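Local coordinates for OsmC family protein (Rhodothermus marinus, PDB 5CML) that probably hydrolyses carboxylic esters as a serine esterase, this chain being the alpha/beta-hydrolase domain of a longer protein that also carries an OsmC domain, at residues 189-203 with 215-229. Residues are numbered along the deposited sequence; the frame is centred on the assembly and turned at random.
Sequences RRPLLLFHSPTDQIV and ARHPKSFVSLDQADH
The last two parallel strands of an alpha/beta-hydrolase sheet, 192-196 and the outermost 219-223, pair here and end in loops that bring Asp200 against His229. Six backbone hydrogen bonds zip the strands, from Leu192 N to Pro218 O (3.1 Å) as far as Leu224 N to His196 O. On one face, branched Val222 lies alongside the Phe195 ring, its CB 3.7 Å from Phe195 CD1, and Leu193 CD1 reaches Ser220 CB; helix 234-252 covers this side through Leu193 and Leu224. On the other, Phe221 turns its ring edge to His196 CB (3.8 Å), while helix 206-214 packs on Leu194. Beyond the strands, Ser197 OG, turned opposite its backbone N (chi1 173°) and directed across to the other loop, donates to Ala227 O at 2.6 Å and also accepts from Thr199 N in an ST turn, a double role open to a hydroxyl. Asp200 divides its carboxylate: OD1 accepts from the amides of Ile202 and Val203, an Asx turn and Asx motif that help fix the group's rotation, and OD2, lying nearly in the imidazole plane, offers its syn lone pair to His229 ND1 (2.8 Å, 165° at the hydrogen). Ile202 CB sits over one face of that ring in a CH-pi contact, 3.9 Å from its centroid, and Val203 CG2 comes within 3.5 Å of His229 CE1, so apolar branches pack against the imidazole while both its nitrogens are hydrogen-bonded. With His229 NE2 bonded to Ser109 OG, on what looks like the GxSxG nucleophile elbow, the pair is consistent with the acid and base of the Ser-His-Asp triad of alpha/beta hydrolases.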
ATOM      1  N   ARG A 189       0.441 -13.766 -10.485  1.00 24.46           N
ATOM      2  CA  ARG A 189       0.906 -13.771 -11.866  1.00 25.52           C
ATOM      3  C   ARG A 189       1.198 -12.351 -12.343  1.00 26.70           C
ATOM      4  O   ARG A 189       0.850 -11.961 -13.467  1.00 28.01           O
ATOM      5  CB  ARG A 189      -0.122 -14.464 -12.773  1.00 29.73           C
ATOM      6  CG  ARG A 189      -0.271 -15.941 -12.438  1.00 33.65           C
ATOM      7  CD  ARG A 189      -1.258 -16.691 -13.344  1.00 38.54           C
ATOM      8  NE  ARG A 189      -1.187 -18.143 -13.143  1.00 45.19           N
ATOM      9  CZ  ARG A 189      -1.678 -18.786 -12.084  1.00 47.80           C
ATOM     10  NH1 ARG A 189      -1.572 -20.105 -11.994  1.00 49.53           N
ATOM     11  NH2 ARG A 189      -2.287 -18.120 -11.113  1.00 47.96           N
ATOM     12  N   ARG A 190       1.807 -11.571 -11.451  1.00 25.75           N
ATOM     13  CA  ARG A 190       2.263 -10.220 -11.793  0.50 25.25           C
ATOM     14  C   ARG A 190       3.626 -10.001 -11.165  1.00 23.33           C
ATOM     15  O   ARG A 190       3.924 -10.546 -10.117  1.00 24.04           O
ATOM     16  CB  ARG A 190       1.302  -9.118 -11.298  0.50 25.09           C
ATOM     17  CG  ARG A 190      -0.096  -9.060 -11.948  0.50 27.05           C
ATOM     18  CD  ARG A 190      -0.025  -8.837 -13.463  0.50 24.62           C
ATOM     19  NE  ARG A 190      -1.342  -8.741 -14.096  0.50 24.52           N
ATOM     20  CZ  ARG A 190      -2.055  -9.781 -14.532  0.50 27.23           C
ATOM     21  NH1 ARG A 190      -1.602 -11.029 -14.406  0.50 26.80           N
ATOM     22  NH2 ARG A 190      -3.234  -9.568 -15.102  0.50 29.88           N
ATOM     23  N   PRO A 191       4.460  -9.187 -11.805  1.00 21.41           N
ATOM     24  CA  PRO A 191       5.740  -8.849 -11.173  1.00 20.50           C
ATOM     25  C   PRO A 191       5.566  -8.185  -9.803  1.00 19.54           C
ATOM     26  O   PRO A 191       4.685  -7.337  -9.591  1.00 19.70           O
ATOM     27  CB  PRO A 191       6.376  -7.875 -12.169  1.00 21.79           C
ATOM     28  CG  PRO A 191       5.753  -8.173 -13.467  1.00 24.44           C
ATOM     29  CD  PRO A 191       4.355  -8.661 -13.174  1.00 23.17           C
ATOM     30  N   LEU A 192       6.445  -8.579  -8.888  1.00 19.30           N
ATOM     31  CA  LEU A 192       6.429  -8.148  -7.496  1.00 18.62           C
ATOM     32  C   LEU A 192       7.762  -7.528  -7.096  1.00 18.93           C
ATOM     33  O   LEU A 192       8.821  -8.081  -7.401  1.00 19.90           O
ATOM     34  CB  LEU A 192       6.150  -9.349  -6.593  1.00 19.83           C
ATOM     35  CG  LEU A 192       6.253  -9.127  -5.080  1.00 21.85           C
ATOM     36  CD1 LEU A 192       5.192  -8.169  -4.593  1.00 21.88           C
ATOM     37  CD2 LEU A 192       6.179 -10.450  -4.318  1.00 24.44           C
ATOM     38  N   LEU A 193       7.693  -6.415  -6.382  1.00 17.47           N
ATOM     39  CA  LEU A 193       8.875  -5.790  -5.778  1.00 16.96           C
ATOM     40  C   LEU A 193       8.619  -5.550  -4.294  1.00 17.57           C
ATOM     41  O   LEU A 193       7.693  -4.829  -3.913  1.00 19.16           O
ATOM     42  CB  LEU A 193       9.226  -4.471  -6.504  1.00 18.20           C
ATOM     43  CG  LEU A 193      10.317  -3.623  -5.843  1.00 17.88           C
ATOM     44  CD1 LEU A 193      11.653  -4.406  -5.728  1.00 19.86           C
ATOM     45  CD2 LEU A 193      10.527  -2.318  -6.619  1.00 19.07           C
ATOM     46  N   LEU A 194       9.414  -6.201  -3.456  1.00 17.66           N
ATOM     47  CA  LEU A 194       9.331  -6.054  -2.016  1.00 18.29           C
ATOM     48  C   LEU A 194      10.435  -5.155  -1.492  1.00 17.78           C
ATOM     49  O   LEU A 194      11.602  -5.439  -1.730  1.00 20.09           O
ATOM     50  CB  LEU A 194       9.483  -7.416  -1.334  1.00 18.04           C
ATOM     51  CG  LEU A 194       8.465  -8.490  -1.718  1.00 20.28           C
ATOM     52  CD1 LEU A 194       9.006  -9.866  -1.349  1.00 23.16           C
ATOM     53  CD2 LEU A 194       7.152  -8.214  -1.013  1.00 23.21           C
ATOM     54  N   PHE A 195      10.070  -4.116  -0.754  1.00 17.18           N
ATOM     55  CA  PHE A 195      11.025  -3.313   0.006  1.00 17.48           C
ATOM     56  C   PHE A 195      10.890  -3.647   1.468  1.00 15.84           C
ATOM     57  O   PHE A 195       9.766  -3.746   1.960  1.00 18.84           O
ATOM     58  CB  PHE A 195      10.765  -1.816  -0.129  1.00 17.47           C
ATOM     59  CG  PHE A 195      10.971  -1.243  -1.504  1.00 17.73           C
ATOM     60  CD1 PHE A 195      12.196  -0.725  -1.879  1.00 17.99           C
ATOM     61  CD2 PHE A 195       9.910  -1.140  -2.395  1.00 18.80           C
ATOM     62  CE1 PHE A 195      12.361  -0.138  -3.141  1.00 18.99           C
ATOM     63  CE2 PHE A 195      10.076  -0.568  -3.636  1.00 18.23           C
ATOM     64  CZ  PHE A 195      11.309  -0.066  -4.007  1.00 19.14           C
ATOM     65  N   HIS A 196      12.002  -3.784   2.195  1.00 18.05           N
ATOM     66  CA  HIS A 196      11.914  -3.999   3.626  1.00 16.80           C
ATOM     67  C   HIS A 196      13.225  -3.641   4.284  1.00 18.19           C
ATOM     68  O   HIS A 196      14.285  -3.929   3.741  1.00 18.98           O
ATOM     69  CB  HIS A 196      11.582  -5.458   3.927  1.00 19.04           C
ATOM     70  CG  HIS A 196      10.725  -5.663   5.139  1.00 18.98           C
ATOM     71  ND1 HIS A 196       9.463  -6.207   5.057  1.00 18.49           N
ATOM     72  CD2 HIS A 196      10.954  -5.436   6.457  1.00 20.26           C
ATOM     73  CE1 HIS A 196       8.942  -6.303   6.269  1.00 20.60           C
ATOM     74  NE2 HIS A 196       9.826  -5.844   7.137  1.00 20.10           N
ATOM     75  N   SER A 197      13.144  -3.055   5.474  1.00 19.46           N
ATOM     76  CA  SER A 197      14.336  -2.777   6.259  1.00 19.33           C
ATOM     77  C   SER A 197      14.708  -3.935   7.163  1.00 21.08           C
ATOM     78  O   SER A 197      13.864  -4.445   7.904  1.00 21.73           O
ATOM     79  CB  SER A 197      14.133  -1.562   7.125  1.00 21.55           C
ATOM     80  OG  SER A 197      15.235  -1.420   7.978  1.00 23.50           O
ATOM     81  N   PRO A 198      15.986  -4.326   7.132  1.00 21.98           N
ATOM     82  CA  PRO A 198      16.405  -5.391   8.054  1.00 23.31           C
ATOM     83  C   PRO A 198      16.260  -4.945   9.499  1.00 26.89           C
ATOM     84  O   PRO A 198      16.141  -5.793  10.362  1.00 30.79           O
ATOM     85  CB  PRO A 198      17.871  -5.650   7.675  1.00 25.18           C
ATOM     86  CG  PRO A 198      18.272  -4.574   6.787  1.00 25.08           C
ATOM     87  CD  PRO A 198      17.056  -3.951   6.193  1.00 23.04           C
ATOM     88  N   THR A 199      16.247  -3.637   9.745  1.00 26.06           N
ATOM     89  CA  THR A 199      16.160  -3.113  11.109  1.00 29.35           C
ATOM     90  C   THR A 199      14.729  -2.695  11.488  1.00 26.98           C
ATOM     91  O   THR A 199      14.519  -2.033  12.501  1.00 29.41           O
ATOM     92  CB  THR A 199      17.129  -1.911  11.314  1.00 32.62           C
ATOM     93  OG1 THR A 199      16.809  -0.855  10.408  1.00 36.23           O
ATOM     94  CG2 THR A 199      18.555  -2.336  11.063  1.00 36.27           C
ATOM     95  N   ASP A 200      13.743  -3.115  10.695  1.00 24.00           N
ATOM     96  CA  ASP A 200      12.339  -2.852  10.996  1.00 24.08           C
ATOM     97  C   ASP A 200      11.959  -3.494  12.328  1.00 24.93           C
ATOM     98  O   ASP A 200      12.113  -4.701  12.511  1.00 27.17           O
ATOM     99  CB  ASP A 200      11.456  -3.374   9.843  1.00 22.89           C
ATOM    100  CG  ASP A 200      10.005  -2.853   9.884  1.00 21.72           C
ATOM    101  OD1 ASP A 200       9.412  -2.698  10.976  1.00 22.49           O
ATOM    102  OD2 ASP A 200       9.447  -2.616   8.784  1.00 21.78           O
ATOM    103  N   GLN A 201      11.468  -2.670  13.254  1.00 25.35           N
ATOM    104  CA  GLN A 201      11.111  -3.119  14.606  1.00 28.70           C
ATOM    105  C   GLN A 201       9.640  -3.493  14.760  1.00 28.05           C
ATOM    106  O   GLN A 201       9.228  -4.017  15.812  1.00 30.52           O
ATOM    107  CB  GLN A 201      11.444  -2.026  15.620  1.00 31.18           C
ATOM    108  CG  GLN A 201      12.928  -1.763  15.777  1.00 33.63           C
ATOM    109  CD  GLN A 201      13.198  -0.521  16.603  1.00 40.25           C
ATOM    110  OE1 GLN A 201      13.686   0.488  16.091  1.00 44.18           O
ATOM    111  NE2 GLN A 201      12.871  -0.583  17.880  1.00 42.39           N
ATOM    112  N   ILE A 202       8.855  -3.214  13.723  1.00 25.32           N
ATOM    113  CA  ILE A 202       7.402  -3.333  13.782  1.00 25.26           C
ATOM    114  C   ILE A 202       6.964  -4.571  13.027  1.00 23.78           C
ATOM    115  O   ILE A 202       6.184  -5.372  13.522  1.00 24.69           O
ATOM    116  CB  ILE A 202       6.729  -2.081  13.173  1.00 26.18           C
ATOM    117  CG1 ILE A 202       7.221  -0.819  13.890  1.00 25.28           C
ATOM    118  CG2 ILE A 202       5.207  -2.172  13.239  1.00 26.99           C
ATOM    119  CD1 ILE A 202       6.887  -0.736  15.377  1.00 27.23           C
ATOM    120  N   VAL A 203       7.438  -4.682  11.793  1.00 22.29           N
ATOM    121  CA  VAL A 203       7.228  -5.854  10.957  1.00 22.20           C
ATOM    122  C   VAL A 203       8.605  -6.390  10.594  1.00 23.85           C
ATOM    123  O   VAL A 203       9.355  -5.762   9.837  1.00 22.80           O
ATOM    124  CB  VAL A 203       6.430  -5.527   9.677  1.00 21.44           C
ATOM    125  CG1 VAL A 203       6.308  -6.755   8.807  1.00 21.62           C
ATOM    126  CG2 VAL A 203       5.043  -4.949  10.026  1.00 24.84           C
ATOM    127  N   ALA A 215       6.058 -16.071  -3.536  1.00 24.94           N
ATOM    128  CA  ALA A 215       5.896 -15.540  -4.869  1.00 24.13           C
ATOM    129  C   ALA A 215       6.603 -16.378  -5.925  1.00 24.72           C
ATOM    130  O   ALA A 215       7.490 -17.195  -5.633  1.00 25.70           O
ATOM    131  CB  ALA A 215       6.406 -14.123  -4.916  1.00 23.02           C
ATOM    132  N   ARG A 216       6.182 -16.162  -7.163  1.00 23.76           N
ATOM    133  CA  ARG A 216       6.841 -16.731  -8.325  1.00 23.68           C
ATOM    134  C   ARG A 216       7.495 -15.584  -9.079  1.00 23.97           C
ATOM    135  O   ARG A 216       7.173 -14.411  -8.852  1.00 24.36           O
ATOM    136  CB  ARG A 216       5.837 -17.482  -9.203  1.00 28.84           C
ATOM    137  CG  ARG A 216       5.195 -18.671  -8.496  1.00 34.87           C
ATOM    138  CD  ARG A 216       4.135 -19.362  -9.344  1.00 43.58           C
ATOM    139  NE  ARG A 216       3.586 -20.527  -8.657  1.00 50.23           N
ATOM    140  CZ  ARG A 216       2.350 -20.987  -8.831  1.00 53.31           C
ATOM    141  NH1 ARG A 216       1.517 -20.376  -9.670  1.00 53.79           N
ATOM    142  NH2 ARG A 216       1.940 -22.055  -8.161  1.00 55.70           N
ATOM    143  N   HIS A 217       8.406 -15.907  -9.978  1.00 25.02           N
ATOM    144  CA  HIS A 217       9.024 -14.859 -10.772  1.00 24.48           C
ATOM    145  C   HIS A 217       8.027 -14.243 -11.741  1.00 25.65           C
ATOM    146  O   HIS A 217       7.080 -14.926 -12.164  1.00 27.59           O
ATOM    147  CB  HIS A 217      10.236 -15.387 -11.516  1.00 25.13           C
ATOM    148  CG  HIS A 217      11.434 -15.475 -10.640  1.00 24.88           C
ATOM    149  ND1 HIS A 217      12.183 -14.367 -10.313  1.00 25.56           N
ATOM    150  CD2 HIS A 217      11.955 -16.509  -9.945  1.00 26.02           C
ATOM    151  CE1 HIS A 217      13.146 -14.727  -9.483  1.00 26.20           C
ATOM    152  NE2 HIS A 217      13.023 -16.019  -9.234  1.00 25.51           N
ATOM    153  N   PRO A 218       8.226 -12.946 -12.075  1.00 25.05           N
ATOM    154  CA  PRO A 218       9.319 -12.112 -11.552  1.00 23.46           C
ATOM    155  C   PRO A 218       9.062 -11.627 -10.136  1.00 23.18           C
ATOM    156  O   PRO A 218       7.984 -11.104  -9.817  1.00 24.05           O
ATOM    157  CB  PRO A 218       9.370 -10.921 -12.510  1.00 25.23           C
ATOM    158  CG  PRO A 218       8.386 -11.219 -13.577  1.00 26.62           C
ATOM    159  CD  PRO A 218       7.479 -12.251 -13.134  1.00 26.66           C
ATOM    160  N   LYS A 219      10.052 -11.824  -9.287  1.00 21.61           N
ATOM    161  CA  LYS A 219      10.000 -11.321  -7.927  1.00 21.60           C
ATOM    162  C   LYS A 219      11.344 -10.737  -7.550  1.00 20.84           C
ATOM    163  O   LYS A 219      12.379 -11.295  -7.917  1.00 20.91           O
ATOM    164  CB  LYS A 219       9.594 -12.428  -6.956  1.00 20.41           C
ATOM    165  CG  LYS A 219      10.409 -13.713  -7.100  1.00 21.56           C
ATOM    166  CD  LYS A 219       9.973 -14.757  -6.064  1.00 22.28           C
ATOM    167  CE  LYS A 219      10.703 -16.082  -6.235  1.00 23.50           C
ATOM    168  NZ  LYS A 219      10.263 -17.154  -5.272  1.00 25.32           N
ATOM    169  N   SER A 220      11.289  -9.604  -6.843  1.00 19.30           N
ATOM    170  CA  SER A 220      12.448  -8.801  -6.490  1.00 18.45           C
ATOM    171  C   SER A 220      12.358  -8.312  -5.049  1.00 17.11           C
ATOM    172  O   SER A 220      11.264  -8.205  -4.472  1.00 18.31           O
ATOM    173  CB  SER A 220      12.576  -7.599  -7.427  1.00 17.95           C
ATOM    174  OG  SER A 220      12.642  -8.015  -8.787  1.00 19.85           O
ATOM    175  N   PHE A 221      13.525  -8.015  -4.484  1.00 17.85           N
ATOM    176  CA  PHE A 221      13.637  -7.538  -3.119  1.00 16.30           C
ATOM    177  C   PHE A 221      14.702  -6.451  -3.026  1.00 16.66           C
ATOM    178  O   PHE A 221      15.805  -6.654  -3.492  1.00 16.93           O
ATOM    179  CB  PHE A 221      14.018  -8.669  -2.138  1.00 17.67           C
ATOM    180  CG  PHE A 221      14.354  -8.149  -0.784  1.00 18.18           C
ATOM    181  CD1 PHE A 221      13.346  -7.801   0.093  1.00 19.47           C
ATOM    182  CD2 PHE A 221      15.670  -7.911  -0.413  1.00 19.83           C
ATOM    183  CE1 PHE A 221      13.639  -7.254   1.324  1.00 20.02           C
ATOM    184  CE2 PHE A 221      15.970  -7.358   0.810  1.00 19.79           C
ATOM    185  CZ  PHE A 221      14.970  -7.023   1.683  1.00 19.58           C
ATOM    186  N   VAL A 222      14.361  -5.325  -2.410  1.00 17.46           N
ATOM    187  CA  VAL A 222      15.320  -4.254  -2.158  1.00 18.05           C
ATOM    188  C   VAL A 222      15.394  -3.963  -0.665  1.00 18.81           C
ATOM    189  O   VAL A 222      14.381  -3.700   0.004  1.00 19.03           O
ATOM    190  CB  VAL A 222      14.943  -2.979  -2.961  1.00 18.95           C
ATOM    191  CG1 VAL A 222      15.783  -1.738  -2.520  1.00 19.63           C
ATOM    192  CG2 VAL A 222      15.126  -3.272  -4.422  1.00 19.57           C
ATOM    193  N   SER A 223      16.612  -4.040  -0.147  1.00 19.84           N
ATOM    194  CA  SER A 223      16.878  -3.763   1.246  1.00 18.83           C
ATOM    195  C   SER A 223      16.861  -2.270   1.574  1.00 20.06           C
ATOM    196  O   SER A 223      17.474  -1.452   0.857  1.00 21.35           O
ATOM    197  CB  SER A 223      18.238  -4.357   1.631  1.00 19.40           C
ATOM    198  OG  SER A 223      18.565  -4.031   2.958  1.00 21.65           O
ATOM    199  N   LEU A 224      16.189  -1.911   2.666  1.00 20.72           N
ATOM    200  CA  LEU A 224      16.174  -0.511   3.137  1.00 23.21           C
ATOM    201  C   LEU A 224      17.203  -0.230   4.256  1.00 27.93           C
ATOM    202  O   LEU A 224      17.108   0.777   4.951  1.00 29.77           O
ATOM    203  CB  LEU A 224      14.769  -0.130   3.621  1.00 21.00           C
ATOM    204  CG  LEU A 224      13.672  -0.245   2.565  1.00 23.38           C
ATOM    205  CD1 LEU A 224      12.303   0.219   3.085  1.00 24.42           C
ATOM    206  CD2 LEU A 224      14.074   0.553   1.337  1.00 24.58           C
ATOM    207  N   ASP A 225      18.188  -1.109   4.390  1.00 27.60           N
ATOM    208  CA  ASP A 225      19.350  -0.913   5.285  1.00 29.62           C
ATOM    209  C   ASP A 225      18.954  -0.535   6.729  1.00 32.41           C
ATOM    210  O   ASP A 225      18.541  -1.414   7.497  1.00 37.73           O
ATOM    211  CB  ASP A 225      20.282   0.131   4.663  1.00 30.57           C
ATOM    212  CG  ASP A 225      21.622   0.209   5.350  1.00 34.59           C
ATOM    213  OD1 ASP A 225      21.929  -0.671   6.203  1.00 34.92           O
ATOM    214  OD2 ASP A 225      22.384   1.143   5.003  1.00 38.12           O
ATOM    215  N   GLN A 226      19.055   0.739   7.101  1.00 31.07           N
ATOM    216  CA  GLN A 226      18.806   1.172   8.488  1.00 30.01           C
ATOM    217  C   GLN A 226      17.483   1.930   8.665  1.00 27.59           C
ATOM    218  O   GLN A 226      17.253   2.578   9.680  1.00 27.64           O
ATOM    219  CB  GLN A 226      19.949   2.073   8.978  1.00 33.84           C
ATOM    220  CG  GLN A 226      21.331   1.437   8.998  1.00 37.74           C
ATOM    221  CD  GLN A 226      21.446   0.289   9.982  1.00 41.01           C
ATOM    222  OE1 GLN A 226      21.860  -0.811   9.622  1.00 44.30           O
ATOM    223  NE2 GLN A 226      21.093   0.543  11.236  1.00 41.32           N
ATOM    224  N   ALA A 227      16.622   1.873   7.667  1.00 24.55           N
ATOM    225  CA  ALA A 227      15.352   2.579   7.733  1.00 24.25           C
ATOM    226  C   ALA A 227      14.437   1.997   8.810  1.00 23.68           C
ATOM    227  O   ALA A 227      14.542   0.812   9.182  1.00 24.90           O
ATOM    228  CB  ALA A 227      14.662   2.530   6.390  1.00 25.71           C
ATOM    229  N   ASP A 228      13.544   2.837   9.325  1.00 21.93           N
ATOM    230  CA  ASP A 228      12.513   2.336  10.208  1.00 22.33           C
ATOM    231  C   ASP A 228      11.227   2.078   9.426  1.00 22.77           C
ATOM    232  O   ASP A 228      11.141   2.338   8.228  1.00 23.61           O
ATOM    233  CB  ASP A 228      12.285   3.285  11.387  1.00 25.60           C
ATOM    234  CG  ASP A 228      11.881   4.685  10.980  1.00 32.00           C
ATOM    235  OD1 ASP A 228      11.612   4.935   9.804  1.00 33.23           O
ATOM    236  OD2 ASP A 228      11.853   5.557  11.877  1.00 36.80           O
ATOM    237  N   HIS A 229      10.277   1.458  10.099  1.00 23.13           N
ATOM    238  CA  HIS A 229       9.041   1.007   9.467  1.00 21.30           C
ATOM    239  C   HIS A 229       8.286   2.130   8.756  1.00 21.03           C
ATOM    240  O   HIS A 229       7.695   1.924   7.690  1.00 21.68           O
ATOM    241  CB  HIS A 229       8.163   0.359  10.535  1.00 22.31           C
ATOM    242  CG  HIS A 229       6.932  -0.295   9.993  1.00 21.30           C
ATOM    243  ND1 HIS A 229       6.978  -1.392   9.166  1.00 20.56           N
ATOM    244  CD2 HIS A 229       5.619   0.014  10.142  1.00 22.40           C
ATOM    245  CE1 HIS A 229       5.745  -1.735   8.827  1.00 21.64           C
ATOM    246  NE2 HIS A 229       4.900  -0.906   9.417  1.00 22.33           N
TER
HETATM  247  O   HOH W   1       5.273 -12.346  -8.740  1.00 25.47           O
HETATM  248  O   HOH W   2      10.314  -8.698  -9.799  1.00 22.16           O
HETATM  249  O   HOH W   3      16.076   1.585  11.788  1.00 48.39           O
HETATM  250  O   HOH W   4      11.113   0.354  12.833  1.00 25.56           O